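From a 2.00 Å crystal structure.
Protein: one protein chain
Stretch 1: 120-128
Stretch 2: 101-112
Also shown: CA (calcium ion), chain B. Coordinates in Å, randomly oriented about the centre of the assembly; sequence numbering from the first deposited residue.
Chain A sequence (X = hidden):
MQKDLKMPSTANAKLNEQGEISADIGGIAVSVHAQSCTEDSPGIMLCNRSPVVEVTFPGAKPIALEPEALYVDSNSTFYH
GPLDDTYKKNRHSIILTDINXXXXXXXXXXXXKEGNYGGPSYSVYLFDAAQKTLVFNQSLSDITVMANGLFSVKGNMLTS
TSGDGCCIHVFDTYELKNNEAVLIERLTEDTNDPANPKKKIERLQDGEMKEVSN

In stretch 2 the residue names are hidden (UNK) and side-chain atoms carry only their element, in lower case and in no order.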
# COMPACT_ATOMS: atom_id res chain seq x y z
N PRO A 120 -9.53 2.76 -0.72
CA PRO A 120 -8.33 2.75 -1.56
C PRO A 120 -7.68 1.37 -1.70
O PRO A 120 -7.61 0.59 -0.75
CB PRO A 120 -7.38 3.72 -0.85
CG PRO A 120 -7.96 3.92 0.52
CD PRO A 120 -9.43 3.74 0.37
N SER A 121 -7.23 1.08 -2.92
CA SER A 121 -6.34 -0.04 -3.19
C SER A 121 -5.10 0.49 -3.86
O SER A 121 -5.11 1.58 -4.45
CB SER A 121 -7.03 -1.05 -4.10
OG SER A 121 -7.41 -0.44 -5.31
N TYR A 122 -4.03 -0.29 -3.77
CA TYR A 122 -2.68 0.18 -4.06
C TYR A 122 -1.90 -0.71 -5.01
O TYR A 122 -2.10 -1.94 -5.07
CB TYR A 122 -1.90 0.29 -2.75
CG TYR A 122 -2.54 1.23 -1.75
CD1 TYR A 122 -3.56 0.78 -0.91
CD2 TYR A 122 -2.17 2.57 -1.68
CE1 TYR A 122 -4.17 1.64 -0.01
CE2 TYR A 122 -2.77 3.43 -0.77
CZ TYR A 122 -3.78 2.96 0.05
OH TYR A 122 -4.39 3.81 0.95
N SER A 123 -0.97 -0.07 -5.72
CA SER A 123 0.02 -0.73 -6.53
C SER A 123 1.31 -0.65 -5.73
O SER A 123 1.72 0.43 -5.31
CB SER A 123 0.19 -0.04 -7.89
OG SER A 123 -1.00 -0.13 -8.69
N VAL A 124 1.93 -1.81 -5.52
CA VAL A 124 3.17 -1.93 -4.75
C VAL A 124 4.32 -2.27 -5.69
O VAL A 124 4.21 -3.19 -6.52
CB VAL A 124 3.01 -2.99 -3.64
CG1 VAL A 124 4.31 -3.17 -2.86
CG2 VAL A 124 1.89 -2.58 -2.70
N TYR A 125 5.41 -1.52 -5.57
CA TYR A 125 6.64 -1.73 -6.35
C TYR A 125 7.85 -1.89 -5.42
O TYR A 125 8.20 -0.97 -4.65
CB TYR A 125 6.91 -0.54 -7.29
CG TYR A 125 5.73 -0.12 -8.16
CD1 TYR A 125 4.67 0.60 -7.61
CD2 TYR A 125 5.67 -0.44 -9.51
CE1 TYR A 125 3.59 0.98 -8.38
CE2 TYR A 125 4.59 -0.06 -10.30
CZ TYR A 125 3.54 0.65 -9.72
OH TYR A 125 2.47 1.06 -10.45
N LEU A 126 8.49 -3.06 -5.49
CA LEU A 126 9.71 -3.31 -4.72
C LEU A 126 10.95 -2.92 -5.52
O LEU A 126 11.05 -3.21 -6.72
CB LEU A 126 9.80 -4.78 -4.30
CG LEU A 126 8.70 -5.32 -3.39
CD1 LEU A 126 9.02 -6.76 -3.02
CD2 LEU A 126 8.56 -4.48 -2.12
N PHE A 127 11.90 -2.26 -4.87
CA PHE A 127 13.15 -1.98 -5.51
C PHE A 127 13.91 -3.30 -5.70
O PHE A 127 14.12 -4.04 -4.75
CB PHE A 127 14.00 -1.02 -4.69
CG PHE A 127 15.21 -0.53 -5.42
CD1 PHE A 127 15.07 0.38 -6.45
CD2 PHE A 127 16.47 -1.01 -5.10
CE1 PHE A 127 16.18 0.82 -7.15
CE2 PHE A 127 17.59 -0.57 -5.79
CZ PHE A 127 17.44 0.36 -6.81
N ASP A 128 14.26 -3.59 -6.95
CA ASP A 128 14.98 -4.81 -7.27
C ASP A 128 16.44 -4.42 -7.42
O ASP A 128 16.82 -3.80 -8.41
CB ASP A 128 14.42 -5.42 -8.55
CG ASP A 128 14.84 -6.86 -8.74
OD1 ASP A 128 16.05 -7.13 -8.82
OD2 ASP A 128 13.93 -7.73 -8.81
N UNK A 101 12.46 -5.06 3.99
CA UNK A 101 13.52 -5.02 4.99
C UNK A 101 14.96 -5.11 4.50
O UNK A 101 15.87 -5.38 5.29
N UNK A 102 15.19 -4.85 3.22
CA UNK A 102 16.55 -4.93 2.67
C UNK A 102 17.31 -3.60 2.71
O UNK A 102 18.41 -3.51 2.19
o UNK A 102 16.03 -4.76 -0.98
c UNK A 102 15.91 -4.49 0.23
c UNK A 102 16.51 -5.47 1.23
o UNK A 102 15.33 -3.46 0.62
N UNK A 103 16.73 -2.57 3.32
CA UNK A 103 17.43 -1.29 3.47
C UNK A 103 17.22 -0.29 2.33
O UNK A 103 17.74 0.82 2.40
N UNK A 104 16.48 -0.68 1.30
CA UNK A 104 16.13 0.24 0.22
C UNK A 104 14.63 0.48 0.13
O UNK A 104 13.85 -0.47 0.12
n UNK A 104 17.28 2.49 -3.45
n UNK A 104 15.62 1.28 -2.85
c UNK A 104 16.72 0.83 -2.14
c UNK A 104 17.76 1.62 -2.51
c UNK A 104 16.63 -0.26 -1.12
c UNK A 104 15.99 2.26 -3.64
N UNK A 105 14.23 1.75 0.04
CA UNK A 105 12.82 2.07 0.01
C UNK A 105 12.17 1.50 -1.25
O UNK A 105 12.78 1.44 -2.33
o UNK A 105 14.97 4.22 1.06
o UNK A 105 14.13 5.62 2.55
c UNK A 105 12.63 4.18 1.42
c UNK A 105 12.54 3.57 0.05
c UNK A 105 14.01 4.71 1.70
N UNK A 106 10.94 1.05 -1.05
CA UNK A 106 10.06 0.62 -2.10
C UNK A 106 8.98 1.68 -2.24
O UNK A 106 8.97 2.68 -1.52
c UNK A 106 9.48 -0.73 -1.70
o UNK A 106 10.52 -2.20 -0.12
c UNK A 106 10.56 -1.71 -1.27
o UNK A 106 11.48 -1.99 -2.09
N UNK A 107 8.05 1.48 -3.17
CA UNK A 107 7.07 2.51 -3.49
C UNK A 107 5.66 1.92 -3.54
O UNK A 107 5.44 0.83 -4.10
c UNK A 107 8.80 3.84 -4.73
c UNK A 107 6.38 4.31 -5.13
c UNK A 107 7.42 3.24 -4.81
N UNK A 108 4.73 2.65 -2.93
CA UNK A 108 3.33 2.25 -2.88
C UNK A 108 2.51 3.41 -3.41
O UNK A 108 2.67 4.56 -2.98
c UNK A 108 2.88 1.91 -1.44
c UNK A 108 3.73 0.79 -0.85
c UNK A 108 1.41 1.54 -1.42
N UNK A 109 1.62 3.11 -4.34
CA UNK A 109 0.87 4.14 -5.04
C UNK A 109 -0.64 3.86 -4.89
O UNK A 109 -1.09 2.73 -5.09
c UNK A 109 1.32 4.18 -6.51
c UNK A 109 2.75 4.71 -6.60
c UNK A 109 0.38 5.01 -7.35
N UNK A 110 -1.40 4.89 -4.52
CA UNK A 110 -2.85 4.78 -4.44
C UNK A 110 -3.38 4.80 -5.86
O UNK A 110 -3.49 5.87 -6.47
c UNK A 110 -8.24 7.32 -2.87
c UNK A 110 -4.97 5.91 -3.56
c UNK A 110 -7.97 8.54 -2.30
n UNK A 110 -7.12 5.30 -3.84
c UNK A 110 -5.57 8.21 -2.47
c UNK A 110 -7.16 6.53 -3.23
c UNK A 110 -3.45 5.90 -3.59
c UNK A 110 -5.81 4.92 -4.01
c UNK A 110 -6.65 8.99 -2.10
c UNK A 110 -5.82 6.95 -3.05
N UNK A 111 -3.68 3.62 -6.39
CA UNK A 111 -4.00 3.46 -7.81
C UNK A 111 -5.45 3.06 -8.11
O UNK A 111 -5.86 3.10 -9.26
c UNK A 111 -3.09 2.41 -8.44
o UNK A 111 -3.25 1.15 -7.79
N UNK A 112 -6.23 2.67 -7.11
CA UNK A 112 -7.59 2.20 -7.37
C UNK A 112 -8.47 2.36 -6.17
O UNK A 112 -8.04 2.91 -5.15
CA CA B . 13.09 -2.68 -0.20
O HOH W 1 14.02 -3.53 -2.14

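Position 101 has no side-chain atoms, and its phi of 69° favours glycine: Gly101.

Position 102 carries two carbons, the second bearing two oxygens. One oxygen binds the calcium ion. The other accepts from water 1, which also donates to Phe127 O. A carboxylate on two carbons is Asp102. Asp102 OD1 lies 2.5 Å from the calcium ion CA. Asp102 OD1 also accepts from the backbone N of position 104 at 3.1 Å.

Position 103 has no side-chain atoms. At phi 90° and psi -2° a CB would jam against the carbonyl O of Asp102. This is Gly103.

Position 104 has one carbon, then a five-membered ring of three carbons and two nitrogens. The ring stacks face to face on Phe127, with planes at 20°. This is His104. His104 ND1 lies 3.2 Å from Phe127 CG and donates to the backbone O of position 105. His104 O binds calcium.

Position 105 has three carbons, the third carrying two oxygens. Its CA-to-CB bond points away from stretch 1, and no side-chain atom touches that stretch. This is Glu105.

Position 106 has two carbons, the second carrying two oxygens, and both oxygens bind the calcium ion. One also accepts from Phe127 N. This is Asp106, and the distance from Phe127 N to Asp106 OD1 is 2.8 Å. Asp106 OD1 and Asp106 OD2 each lie 2.6 Å from the calcium ion CA.

Position 107 has three carbons, branched at CB, on the sheet face of Tyr125. This is Val107. Val107 N donates to Tyr125 O, and Val107 O accepts from Tyr125 N.

Position 108 has the same branched three carbons, on the face of Tyr122 and Val124. This is Val108. Val108 CG1 lies 3.7 Å from Tyr122 CD2.

Position 109 again has three branched carbons, now beside the Tyr125 ring. This is Val109. Val109 CG2 is 4.2 Å from Tyr125 CE1.

Position 110 has one carbon, then fused five- and six-membered rings with eight carbons and one nitrogen. Only tryptophan fits: Trp110. Pro120 CB sits over one ring face, 3.4 Å from Trp110 NE1.

Position 111 has one carbon and one oxygen. The oxygen meets the hydroxyl of Ser123. Threonine would need another carbon, so this is Ser111. Ser111 OG and Ser123 OG are hydrogen-bonded at 2.7 Å; either may donate.

Position 112 has no side-chain atoms. An ideal CB would clash with Ser121 OG at 2.8 Å. This is Gly112.

The contact is an antiparallel strand pair. Ser123 and Tyr125 each exchange two backbone hydrogen bonds with their partners, Val109 and Val107. At the bulge, Ser121 O accepts from both Ser111 N and Gly112 N. Beyond the ladder, Asp106 holds Phe127 N while binding calcium, and water 1 links the ion to Phe127 O. The metal loop is thereby tied to stretch 1.

Stretch 2 101-112: GDGHEDVVVWSG
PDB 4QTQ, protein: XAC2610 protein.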